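PDB 3HX1: Slr1951 protein from Synechocystis sp., which is of unknown function but carries a forkhead-associated (FHA) domain, a module that in its relatives typically recognises phosphothreonine-containing peptides. Local coordinates for residues I15-D19 and A20-E24; V25-E29 and T30-I34. All coordinates share one frame; numbering follows the deposited sequence.

In the fold
Contacts 1 and 2 follow one another along the chain and share strand 21-27, the first using its start and the second its end; their centres lie about 15 Å apart. Both are surface contacts. Contact 1 joins neighbouring strands 11-18 and 21-27 within one sheet, so paired backbones, a carboxylate and a guanidinium dominate it. Contact 2 instead follows the chain out of that sheet into strand 31-35 of the other sheet of the FHA sandwich, and one tyrosine does most of the bridging by hydroxyl and ring. The two meet where Ile16 CD1 packs on Val25 CG2 at 3.5 Å, on the face where Arg23 also lies.

Contact 1 (I15-D19 and A20-E24); sequences IILDD and AGRRE
Ile16 and Arg23 form a hydrogen-bonded antiparallel pair in the beta hairpin of strands 11-18 and 21-27, at the edge of one sheet of the FHA sandwich. Their backbones exchange Ile16 N to Arg23 O and Arg23 N to Ile16 O bonds, each 2.8 Å. Asp18 and Gly21 make the closing pair around a type I turn, with Gly21 N 2.6 Å from Asp18 O; at the positive phi of Gly21 a side chain would collide with the carbonyl oxygen of Ala20.

Asp18 organises the turn. With chi1 at 52°, CG sits between the backbone N and the carbonyl carbon, bringing Asp18 OD1 back over the turn, where Ala20 N reaches it at 3.1 Å from above the carboxylate plane, an Asx turn. A water donates to both OD1 and Gly21 O. Asp18 OD2 forms a long salt bridge with Arg23 NH2 (3.4 Å), the two planes turned 52° apart, and also accepts the Lys45 amide; NH2 in turn donates to Arg43 O. With an alanine here, the Ala20 and Lys45 amides would probably lose their side-chain acceptor and the Arg23 guanidinium its carboxylate mate.

Ile16 CG2 lies over one face of the Arg23 guanidinium, displaced from its centre. On the other side of the sheet, Leu17 CD1 sits above the centre of the Arg22 guanidinium, while Ile15 CG2 meets Arg22 CG at 3.7 Å. Glu24 lies alongside Ile15, its carboxylate salt-bridged to Arg115 and its CG 3.8 Å from Ile15 CG1.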
loop_
_atom_site.group_PDB
_atom_site.type_symbol
_atom_site.label_atom_id
_atom_site.label_comp_id
_atom_site.label_asym_id
_atom_site.label_seq_id
_atom_site.Cartn_x
_atom_site.Cartn_y
_atom_site.Cartn_z
ATOM N N ILE A 15 4.369 0.137 -7.298
ATOM C CA ILE A 15 3.993 1.186 -8.243
ATOM C C ILE A 15 2.823 1.966 -7.643
ATOM O O ILE A 15 1.701 1.460 -7.533
ATOM C CB ILE A 15 3.563 0.615 -9.615
ATOM C CG1 ILE A 15 4.699 -0.208 -10.222
ATOM C CG2 ILE A 15 3.181 1.753 -10.565
ATOM C CD1 ILE A 15 4.751 -1.623 -9.713
ATOM N N ILE A 16 3.092 3.203 -7.253
ATOM C CA ILE A 16 2.080 4.048 -6.638
ATOM C C ILE A 16 1.490 5.075 -7.594
ATOM O O ILE A 16 2.214 5.779 -8.302
ATOM C CB ILE A 16 2.672 4.792 -5.420
ATOM C CG1 ILE A 16 3.170 3.768 -4.397
ATOM C CG2 ILE A 16 1.623 5.728 -4.808
ATOM C CD1 ILE A 16 4.035 4.351 -3.327
ATOM N N LEU A 17 0.163 5.156 -7.597
ATOM C CA LEU A 17 -0.548 6.102 -8.443
ATOM C C LEU A 17 -1.449 6.976 -7.590
ATOM O O LEU A 17 -2.389 6.480 -6.970
ATOM C CB LEU A 17 -1.401 5.366 -9.470
ATOM C CG LEU A 17 -2.272 6.295 -10.315
ATOM C CD1 LEU A 17 -1.378 7.296 -11.035
ATOM C CD2 LEU A 17 -3.094 5.491 -11.305
ATOM N N ASP A 18 -1.165 8.274 -7.564
ATOM C CA ASP A 18 -1.968 9.212 -6.787
ATOM C C ASP A 18 -1.909 10.614 -7.377
ATOM O O ASP A 18 -1.379 10.817 -8.463
ATOM C CB ASP A 18 -1.481 9.251 -5.342
ATOM C CG ASP A 18 0.020 9.493 -5.237
ATOM O OD1 ASP A 18 0.636 9.969 -6.222
ATOM O OD2 ASP A 18 0.583 9.219 -4.157
ATOM N N ASP A 19 -2.460 11.580 -6.650
ATOM C CA ASP A 19 -2.479 12.979 -7.084
ATOM C C ASP A 19 -1.139 13.463 -7.657
ATOM O O ASP A 19 -1.107 14.394 -8.461
ATOM C CB ASP A 19 -2.881 13.892 -5.913
ATOM C CG ASP A 19 -4.287 13.614 -5.398
ATOM O OD1 ASP A 19 -4.944 12.676 -5.911
ATOM O OD2 ASP A 19 -4.732 14.337 -4.478
ATOM N N ALA A 20 -0.039 12.838 -7.240
ATOM C CA ALA A 20 1.290 13.221 -7.716
ATOM C C ALA A 20 1.761 12.448 -8.943
ATOM O O ALA A 20 2.907 12.617 -9.375
ATOM C CB ALA A 20 2.309 13.051 -6.598
ATOM N N GLY A 21 0.891 11.604 -9.496
ATOM C CA GLY A 21 1.249 10.828 -10.665
ATOM C C GLY A 21 1.643 9.404 -10.323
ATOM O O GLY A 21 1.466 8.954 -9.195
ATOM N N ARG A 22 2.184 8.685 -11.297
ATOM C CA ARG A 22 2.589 7.308 -11.073
ATOM C C ARG A 22 4.093 7.250 -10.799
ATOM O O ARG A 22 4.884 7.801 -11.569
ATOM C CB ARG A 22 2.230 6.463 -12.303
ATOM C CG ARG A 22 2.597 5.010 -12.155
ATOM C CD ARG A 22 2.219 4.144 -13.363
ATOM N NE ARG A 22 0.775 4.059 -13.576
ATOM C CZ ARG A 22 0.076 4.893 -14.343
ATOM N NH1 ARG A 22 0.673 5.894 -14.987
ATOM N NH2 ARG A 22 -1.232 4.724 -14.472
ATOM N N ARG A 23 4.490 6.600 -9.705
ATOM C CA ARG A 23 5.917 6.496 -9.373
ATOM C C ARG A 23 6.230 5.148 -8.750
ATOM O O ARG A 23 5.334 4.453 -8.280
ATOM C CB ARG A 23 6.325 7.576 -8.390
ATOM C CG ARG A 23 5.878 7.282 -6.964
ATOM C CD ARG A 23 6.288 8.395 -6.031
ATOM N NE ARG A 23 5.187 8.786 -5.165
ATOM C CZ ARG A 23 4.844 8.152 -4.052
ATOM N NH1 ARG A 23 5.522 7.086 -3.650
ATOM N NH2 ARG A 23 3.814 8.585 -3.346
ATOM N N GLU A 24 7.508 4.783 -8.732
ATOM C CA GLU A 24 7.918 3.506 -8.161
ATOM C C GLU A 24 8.722 3.633 -6.870
ATOM O O GLU A 24 9.536 4.539 -6.707
ATOM C CB GLU A 24 8.711 2.697 -9.188
ATOM C CG GLU A 24 7.842 1.861 -10.112
ATOM C CD GLU A 24 8.650 1.106 -11.156
ATOM O OE1 GLU A 24 9.832 0.797 -10.895
ATOM O OE2 GLU A 24 8.096 0.805 -12.234
HETATM O O HOH W 1 2.996 9.151 -7.153
#

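Contact 2 (V25-E29 and T30-I34)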
loop_
_atom_site.group_PDB
_atom_site.type_symbol
_atom_site.label_atom_id
_atom_site.label_comp_id
_atom_site.label_asym_id
_atom_site.label_seq_id
_atom_site.Cartn_x
_atom_site.Cartn_y
_atom_site.Cartn_z
ATOM N N VAL A 25 8.463 2.707 -5.952
ATOM C CA VAL A 25 9.127 2.659 -4.663
ATOM C C VAL A 25 9.720 1.273 -4.492
ATOM O O VAL A 25 9.085 0.265 -4.823
ATOM C CB VAL A 25 8.130 2.897 -3.518
ATOM C CG1 VAL A 25 8.827 2.755 -2.183
ATOM C CG2 VAL A 25 7.512 4.267 -3.651
ATOM N N LEU A 26 10.943 1.215 -3.983
ATOM C CA LEU A 26 11.589 -0.066 -3.758
ATOM C C LEU A 26 11.290 -0.425 -2.317
ATOM O O LEU A 26 11.540 0.378 -1.416
ATOM C CB LEU A 26 13.092 0.059 -3.965
ATOM C CG LEU A 26 13.863 -1.219 -3.665
ATOM C CD1 LEU A 26 13.574 -2.244 -4.749
ATOM C CD2 LEU A 26 15.352 -0.905 -3.593
ATOM N N LEU A 27 10.724 -1.607 -2.096
ATOM C CA LEU A 27 10.399 -2.042 -0.740
ATOM C C LEU A 27 11.619 -2.735 -0.148
ATOM O O LEU A 27 12.022 -3.811 -0.591
ATOM C CB LEU A 27 9.194 -2.971 -0.767
ATOM C CG LEU A 27 7.926 -2.394 -0.136
ATOM C CD1 LEU A 27 7.760 -0.933 -0.473
ATOM C CD2 LEU A 27 6.734 -3.203 -0.624
ATOM N N THR A 28 12.194 -2.099 0.864
ATOM C CA THR A 28 13.414 -2.577 1.499
ATOM C C THR A 28 13.273 -2.991 2.956
ATOM O O THR A 28 13.920 -3.938 3.405
ATOM C CB THR A 28 14.504 -1.461 1.406
ATOM O OG1 THR A 28 15.100 -1.472 0.102
ATOM C CG2 THR A 28 15.569 -1.642 2.469
ATOM N N GLU A 29 12.430 -2.280 3.695
ATOM C CA GLU A 29 12.266 -2.548 5.116
ATOM C C GLU A 29 11.256 -3.618 5.519
ATOM O O GLU A 29 10.542 -4.177 4.686
ATOM C CB GLU A 29 11.948 -1.241 5.851
ATOM C CG GLU A 29 13.044 -0.179 5.741
ATOM C CD GLU A 29 14.408 -0.699 6.176
ATOM O OE1 GLU A 29 14.541 -1.113 7.348
ATOM O OE2 GLU A 29 15.343 -0.702 5.345
ATOM N N THR A 30 11.209 -3.873 6.824
ATOM C CA THR A 30 10.342 -4.871 7.429
ATOM C C THR A 30 8.927 -4.389 7.712
ATOM O O THR A 30 7.967 -5.167 7.661
ATOM C CB THR A 30 10.951 -5.348 8.752
ATOM O OG1 THR A 30 12.142 -6.095 8.481
ATOM C CG2 THR A 30 9.966 -6.205 9.523
ATOM N N PHE A 31 8.803 -3.106 8.025
ATOM C CA PHE A 31 7.515 -2.516 8.347
ATOM C C PHE A 31 7.416 -1.165 7.639
ATOM O O PHE A 31 8.387 -0.412 7.575
ATOM C CB PHE A 31 7.426 -2.335 9.864
ATOM C CG PHE A 31 6.110 -1.801 10.347
ATOM C CD1 PHE A 31 5.049 -2.657 10.619
ATOM C CD2 PHE A 31 5.941 -0.440 10.557
ATOM C CE1 PHE A 31 3.840 -2.162 11.098
ATOM C CE2 PHE A 31 4.736 0.065 11.034
ATOM C CZ PHE A 31 3.683 -0.799 11.306
ATOM N N TYR A 32 6.242 -0.867 7.095
ATOM C CA TYR A 32 6.024 0.393 6.400
ATOM C C TYR A 32 4.619 0.891 6.670
ATOM O O TYR A 32 3.658 0.149 6.485
ATOM C CB TYR A 32 6.158 0.211 4.891
ATOM C CG TYR A 32 7.559 0.126 4.340
ATOM C CD1 TYR A 32 8.405 1.236 4.341
ATOM C CD2 TYR A 32 8.015 -1.048 3.741
ATOM C CE1 TYR A 32 9.667 1.181 3.742
ATOM C CE2 TYR A 32 9.272 -1.115 3.140
ATOM C CZ TYR A 32 10.095 0.000 3.144
ATOM O OH TYR A 32 11.331 -0.072 2.532
ATOM N N THR A 33 4.482 2.135 7.117
ATOM C CA THR A 33 3.148 2.686 7.317
ATOM C C THR A 33 2.858 3.385 6.004
ATOM O O THR A 33 3.779 3.835 5.319
ATOM C CB THR A 33 3.076 3.718 8.460
ATOM O OG1 THR A 33 4.073 4.728 8.261
ATOM C CG2 THR A 33 3.285 3.040 9.801
ATOM N N ILE A 34 1.589 3.474 5.645
ATOM C CA ILE A 34 1.210 4.094 4.390
ATOM C C ILE A 34 0.066 5.057 4.615
ATOM O O ILE A 34 -0.870 4.754 5.361
ATOM C CB ILE A 34 0.755 3.024 3.392
ATOM C CG1 ILE A 34 1.897 2.044 3.126
ATOM C CG2 ILE A 34 0.288 3.674 2.112
ATOM C CD1 ILE A 34 1.481 0.850 2.305
#
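Tyr32 reaches back across the bend to Thr28 and Glu29, tying the exit of strand 21-27 to strand 31-35. In the beta-sandwich of the FHA domain these strands belong to different sheets, so the contact fastens a crossing between sheets rather than a paired hairpin.

The tight part centres on the phenolic oxygen, which accepts two successive backbone amides: Thr28 N at 2.8 Å from Tyr32 OH and Glu29 N at 2.7 Å from the same atom, the latter with an N-H...O angle of 166°. Thr28 N lies at the ring edge, in its plane, whereas Glu29 N is displaced from that plane to the side on which Glu29 CB sits. Glu29 CB makes a CH-pi contact over the face, 4.0 Å from the Tyr32 ring centroid and 3.5 Å from Tyr32 CZ. Two amides and an aliphatic carbon thus probably limit how the ring can shift or tilt. From across the ring plane Leu27 CG approaches obliquely, 3.8 Å from Tyr32 CE2. Tyr68 touches both Leu27 and Tyr32, and its hydroxyl hydrogen-bonds Glu29 O.

The outer side is looser. Thr28, Glu29 and Thr30 are exposed, and Leu26, whose CB points away from residues 30-34, packs on Glu11 and Ile13 of strand 11-18. Arg58 adds bonds here, donating to Thr28 O and, weakly, to Thr30 OG1. The Glu29 chain folds at chi2 (-54°), and its carboxylate plane stands nearly perpendicular to the tyrosine ring; CG stays close, 3.6 Å from Tyr32 OH.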